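PDB 3ZHC: phytase from Citrobacter braakii, which is a phytase, an enzyme of the histidine phosphatase superfamily (branch 2), with a mixed beta sheet, many helices and several disulfides in its chain. Local coordinates for residues B[192-195]-B[199-202]. The protein carries 2 engineered substitutions. Sequence-based numbering, arbitrary orientation.
With FMT (formic acid), chain P.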
loop_
_atom_site.group_PDB
_atom_site.type_symbol
_atom_site.label_atom_id
_atom_site.label_comp_id
_atom_site.label_asym_id
_atom_site.label_seq_id
_atom_site.Cartn_x
_atom_site.Cartn_y
_atom_site.Cartn_z
ATOM N N LEU B 192 -1.157 -4.197 22.862
ATOM C CA LEU B 192 -0.555 -3.929 24.160
ATOM C C LEU B 192 -1.551 -3.962 25.333
ATOM O O LEU B 192 -1.131 -4.008 26.477
ATOM C CB LEU B 192 0.085 -2.529 24.163
ATOM C CG LEU B 192 1.277 -2.205 23.278
ATOM C CD1 LEU B 192 1.478 -0.707 23.243
ATOM C CD2 LEU B 192 2.511 -2.906 23.782
ATOM N N ASN B 193 -2.866 -3.931 25.033
ATOM C CA ASN B 193 -3.935 -3.684 26.036
ATOM C C ASN B 193 -3.550 -2.418 26.802
ATOM O O ASN B 193 -3.486 -2.403 28.019
ATOM C CB ASN B 193 -4.190 -4.902 26.953
ATOM C CG ASN B 193 -5.562 -4.827 27.684
ATOM O OD1 ASN B 193 -6.500 -4.123 27.230
ATOM N ND2 ASN B 193 -5.684 -5.561 28.823
ATOM N N PHE B 194 -3.288 -1.360 26.016
ATOM C CA PHE B 194 -2.752 -0.076 26.497
ATOM C C PHE B 194 -3.628 0.606 27.535
ATOM O O PHE B 194 -3.104 1.149 28.503
ATOM C CB PHE B 194 -2.495 0.868 25.284
ATOM C CG PHE B 194 -1.942 2.227 25.654
ATOM C CD1 PHE B 194 -0.675 2.348 26.233
ATOM C CD2 PHE B 194 -2.691 3.402 25.407
ATOM C CE1 PHE B 194 -0.145 3.611 26.575
ATOM C CE2 PHE B 194 -2.175 4.665 25.740
ATOM C CZ PHE B 194 -0.898 4.776 26.329
ATOM N N SER B 195 -4.954 0.559 27.321
ATOM C CA SER B 195 -5.954 1.154 28.245
ATOM C C SER B 195 -5.819 0.669 29.696
ATOM O O SER B 195 -6.139 1.398 30.627
ATOM C CB SER B 195 -7.386 0.861 27.755
ATOM O OG SER B 195 -7.640 1.484 26.514
ATOM N N THR B 199 0.519 3.615 32.157
ATOM C CA THR B 199 0.458 4.888 31.401
ATOM C C THR B 199 -0.961 5.516 31.393
ATOM O O THR B 199 -1.089 6.737 31.433
ATOM C CB THR B 199 0.979 4.699 29.947
ATOM O OG1 THR B 199 2.316 4.175 29.983
ATOM C CG2 THR B 199 0.978 6.012 29.172
ATOM N N CYS B 200 -1.998 4.668 31.350
ATOM C CA CYS B 200 -3.426 5.101 31.375
ATOM C C CYS B 200 -4.099 4.985 32.760
ATOM O O CYS B 200 -5.333 5.078 32.862
ATOM C CB CYS B 200 -4.226 4.279 30.357
ATOM S SG CYS B 200 -3.630 4.472 28.694
ATOM N N LYS B 201 -3.298 4.787 33.814
ATOM C CA LYS B 201 -3.806 4.606 35.185
ATOM C C LYS B 201 -4.647 5.799 35.652
ATOM O O LYS B 201 -5.801 5.624 36.075
ATOM C CB LYS B 201 -2.630 4.390 36.158
ATOM C CG LYS B 201 -3.035 4.045 37.591
ATOM C CD LYS B 201 -1.827 3.904 38.497
ATOM C CE LYS B 201 -2.247 3.632 39.950
ATOM N NZ LYS B 201 -2.794 2.254 40.135
ATOM N N THR B 202 -4.062 6.996 35.554
ATOM C CA THR B 202 -4.698 8.250 36.031
ATOM C C THR B 202 -5.701 8.887 35.046
ATOM O O THR B 202 -6.685 9.503 35.477
ATOM C CB THR B 202 -3.624 9.332 36.387
ATOM O OG1 THR B 202 -2.952 9.773 35.197
ATOM C CG2 THR B 202 -2.593 8.779 37.393
HETATM C C FMT P . -6.305 -0.732 24.440
HETATM O O1 FMT P . -6.968 -1.025 23.481
HETATM O O2 FMT P . -5.957 0.427 24.623
#
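O2 of a formic acid molecule, probably from the crystallisation liquor, accepts a hydrogen bond from Ser195, the residue whose own carbonyl O rests 3.5 Å from Cys200 CB. The backbone Ser195 N donates to O2 over 2.9 Å with a bent N-H...O angle of 143°, and Ser195 OG, hydrogen-bonded to O2 at 2.7 Å, adds a second bond, less certain because the side chain has two conformers; Lys208 NZ is also hydrogen-bonded to the formic acid. The setting is a worked example of a helix end followed by a disulfide-tied loop: helix 182-192 closes in a Schellman motif with Asn193, at positive phi, as its C-prime residue, and a short 3-10 segment then presents Phe194. With CG anti to the backbone N (chi1 180°), the Phe194 ring extends to Cys200, making a sulfur-aromatic contact. Cys200 SG, bonded to Cys209, sits over one face 3.6 Å from the ring centroid, yet displaced toward the rim. Leu211 and Ala214 of helix 211-214 also touch this ring. Thr199 OG1 is hydrogen-bonded to Asn53 O, whereas the methyl branch of the same side chain meets the ring obliquely, Thr199 CG2 lying 3.6 Å from Phe194 CZ. The sulfur's displacement leaves Cys200 SG just 3.3 Å from Phe194 CE2.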